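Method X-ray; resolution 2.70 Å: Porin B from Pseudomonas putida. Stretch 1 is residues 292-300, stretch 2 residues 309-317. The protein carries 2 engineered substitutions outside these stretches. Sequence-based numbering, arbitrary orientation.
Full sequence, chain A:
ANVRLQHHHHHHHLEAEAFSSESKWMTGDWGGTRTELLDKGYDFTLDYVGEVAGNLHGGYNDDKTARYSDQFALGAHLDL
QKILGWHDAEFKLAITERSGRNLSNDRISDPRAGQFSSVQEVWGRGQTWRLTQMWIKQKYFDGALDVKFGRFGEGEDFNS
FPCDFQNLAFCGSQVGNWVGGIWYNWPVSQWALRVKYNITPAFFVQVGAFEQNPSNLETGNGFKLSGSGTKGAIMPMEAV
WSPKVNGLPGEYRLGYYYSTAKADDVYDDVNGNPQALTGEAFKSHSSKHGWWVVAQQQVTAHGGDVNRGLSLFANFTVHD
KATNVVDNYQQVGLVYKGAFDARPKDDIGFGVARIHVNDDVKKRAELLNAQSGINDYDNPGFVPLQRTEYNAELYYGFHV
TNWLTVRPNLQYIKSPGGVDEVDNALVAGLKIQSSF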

# COMPACT_ATOMS: atom_id res chain seq x y z
N TRP A 292 -1.74 14.37 2.03
CA TRP A 292 -2.38 13.20 2.61
C TRP A 292 -2.63 13.35 4.10
O TRP A 292 -1.93 14.11 4.79
CB TRP A 292 -1.55 11.95 2.36
CG TRP A 292 -0.32 11.82 3.19
CD1 TRP A 292 -0.25 11.45 4.51
CD2 TRP A 292 1.03 12.02 2.76
NE1 TRP A 292 1.06 11.43 4.93
CE2 TRP A 292 1.86 11.77 3.87
CE3 TRP A 292 1.61 12.39 1.54
CZ2 TRP A 292 3.25 11.89 3.80
CZ3 TRP A 292 2.98 12.50 1.47
CH2 TRP A 292 3.79 12.25 2.60
N VAL A 293 -3.64 12.63 4.57
CA VAL A 293 -3.92 12.54 6.00
C VAL A 293 -4.12 11.07 6.33
O VAL A 293 -4.78 10.34 5.59
CB VAL A 293 -5.20 13.34 6.43
CG1 VAL A 293 -5.52 13.07 7.89
CG2 VAL A 293 -5.05 14.84 6.19
N VAL A 294 -3.51 10.63 7.42
CA VAL A 294 -3.83 9.33 7.98
C VAL A 294 -4.19 9.52 9.43
O VAL A 294 -3.48 10.20 10.16
CB VAL A 294 -2.67 8.35 7.91
CG1 VAL A 294 -3.20 6.92 8.09
CG2 VAL A 294 -1.93 8.50 6.59
N ALA A 295 -5.30 8.92 9.83
CA ALA A 295 -5.70 9.00 11.21
C ALA A 295 -6.14 7.62 11.69
O ALA A 295 -6.86 6.92 10.99
CB ALA A 295 -6.81 10.01 11.37
N GLN A 296 -5.67 7.24 12.87
CA GLN A 296 -6.07 5.99 13.49
C GLN A 296 -6.21 6.26 14.98
O GLN A 296 -5.35 6.88 15.58
CB GLN A 296 -5.01 4.92 13.28
CG GLN A 296 -4.69 4.59 11.84
CD GLN A 296 -3.54 3.60 11.74
OE1 GLN A 296 -2.39 3.99 11.51
NE2 GLN A 296 -3.84 2.32 11.94
N GLN A 297 -7.29 5.78 15.57
CA GLN A 297 -7.54 6.04 16.97
C GLN A 297 -8.26 4.89 17.65
O GLN A 297 -9.27 4.40 17.16
CB GLN A 297 -8.38 7.30 17.10
CG GLN A 297 -8.64 7.73 18.51
CD GLN A 297 -7.37 8.13 19.21
OE1 GLN A 297 -6.68 9.06 18.77
NE2 GLN A 297 -7.03 7.43 20.28
N GLN A 298 -7.73 4.45 18.78
CA GLN A 298 -8.47 3.52 19.62
C GLN A 298 -9.47 4.33 20.45
O GLN A 298 -9.09 5.26 21.14
CB GLN A 298 -7.53 2.72 20.53
CG GLN A 298 -8.21 1.56 21.26
CD GLN A 298 -7.24 0.70 22.09
OE1 GLN A 298 -6.02 0.72 21.87
NE2 GLN A 298 -7.79 -0.05 23.04
N VAL A 299 -10.75 3.97 20.39
CA VAL A 299 -11.76 4.72 21.11
C VAL A 299 -12.39 4.00 22.31
O VAL A 299 -12.93 4.65 23.20
CB VAL A 299 -12.84 5.32 20.17
CG1 VAL A 299 -12.20 6.31 19.21
CG2 VAL A 299 -13.56 4.23 19.39
N THR A 300 -12.29 2.67 22.37
CA THR A 300 -12.73 1.94 23.58
C THR A 300 -11.74 0.89 24.06
O THR A 300 -10.94 0.36 23.29
CB THR A 300 -14.10 1.25 23.43
OG1 THR A 300 -14.03 0.25 22.40
CG2 THR A 300 -15.20 2.25 23.10
N GLY A 309 -10.98 -3.87 22.18
CA GLY A 309 -11.81 -2.70 21.97
C GLY A 309 -11.93 -2.24 20.53
O GLY A 309 -11.44 -2.91 19.61
N LEU A 310 -12.58 -1.09 20.34
CA LEU A 310 -12.86 -0.51 19.02
C LEU A 310 -11.80 0.52 18.58
O LEU A 310 -11.45 1.44 19.34
CB LEU A 310 -14.25 0.14 19.02
CG LEU A 310 -14.80 0.76 17.72
CD1 LEU A 310 -15.15 -0.31 16.72
CD2 LEU A 310 -16.00 1.65 18.00
N SER A 311 -11.30 0.35 17.36
CA SER A 311 -10.40 1.33 16.76
C SER A 311 -11.02 1.88 15.48
O SER A 311 -11.53 1.11 14.66
CB SER A 311 -9.05 0.70 16.43
OG SER A 311 -8.22 0.59 17.57
N LEU A 312 -10.95 3.20 15.30
CA LEU A 312 -11.44 3.83 14.07
C LEU A 312 -10.25 4.21 13.20
O LEU A 312 -9.15 4.41 13.71
CB LEU A 312 -12.25 5.08 14.37
CG LEU A 312 -13.47 4.91 15.28
CD1 LEU A 312 -14.33 6.16 15.28
CD2 LEU A 312 -14.26 3.67 14.87
N PHE A 313 -10.46 4.29 11.89
CA PHE A 313 -9.40 4.77 11.02
C PHE A 313 -9.94 5.52 9.82
O PHE A 313 -11.08 5.29 9.40
CB PHE A 313 -8.46 3.64 10.56
CG PHE A 313 -9.12 2.59 9.69
CD1 PHE A 313 -9.30 2.79 8.33
CD2 PHE A 313 -9.53 1.37 10.23
CE1 PHE A 313 -9.89 1.83 7.53
CE2 PHE A 313 -10.12 0.39 9.42
CZ PHE A 313 -10.30 0.63 8.07
N ALA A 314 -9.11 6.40 9.28
CA ALA A 314 -9.45 7.17 8.08
C ALA A 314 -8.21 7.58 7.30
O ALA A 314 -7.15 7.81 7.86
CB ALA A 314 -10.27 8.39 8.43
N ASN A 315 -8.37 7.64 5.98
CA ASN A 315 -7.33 8.10 5.08
C ASN A 315 -7.96 9.04 4.06
O ASN A 315 -9.07 8.80 3.57
CB ASN A 315 -6.70 6.92 4.34
CG ASN A 315 -5.65 6.19 5.17
OD1 ASN A 315 -4.46 6.50 5.09
ND2 ASN A 315 -6.08 5.20 5.94
N PHE A 316 -7.26 10.11 3.75
CA PHE A 316 -7.68 11.06 2.73
C PHE A 316 -6.46 11.36 1.88
O PHE A 316 -5.32 11.37 2.36
CB PHE A 316 -8.23 12.35 3.34
CG PHE A 316 -9.36 12.14 4.30
CD1 PHE A 316 -9.12 11.92 5.65
CD2 PHE A 316 -10.67 12.15 3.86
CE1 PHE A 316 -10.16 11.71 6.54
CE2 PHE A 316 -11.73 11.95 4.74
CZ PHE A 316 -11.48 11.72 6.08
N THR A 317 -6.69 11.64 0.62
CA THR A 317 -5.58 11.78 -0.28
C THR A 317 -6.03 12.78 -1.34
O THR A 317 -7.22 12.86 -1.67
CB THR A 317 -5.24 10.39 -0.84
OG1 THR A 317 -3.86 10.08 -0.61
CG2 THR A 317 -5.57 10.29 -2.27
O HOH W 1 -3.59 8.51 3.04

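The strands 292-298 and 309-317 run antiparallel, their axes 168° apart and 4.6 Å at closest approach, as expected in a porin barrel. W292 faces T317 in a non-hydrogen-bonded pair; its CA instead makes a CA-H...O contact with F316 O (3.5 Å). V293 and F316 form the first hydrogen-bonded pair, with V293 N to F316 O at 3.0 Å and F316 N to V293 O at 3.1 Å, both nearly linear at the hydrogen. On the same face, V293 CB lies 4.2 Å from F316 CD1, at the ring edge. V294 turns to the other face, where its CG1 approaches N315 OD1 (3.3 Å).

The two-residue repeat continues. A295 N to A314 O and A314 N to A295 O, each 2.9 Å, close the next ring. Q296 sets its CG 4.1 Å from F313 CB, an aliphatic contact. Q297 N to L312 O (3.0 Å) and L312 N to Q297 O (2.8 Å) complete the third reciprocal pair. At Q298, CB rests 3.7 Å from S311 OG.

Beyond the strand, V299 N still donates to L310 O (2.8 Å), while V299 CG2 packs against L310 CD2 (3.8 Å). T300 substitutes a side chain for backbone: its OG1 accepts from L310 N (2.9 Å). An ideal CB on G309 would sit 2.0 Å from T300 O, a clash that glycine avoids.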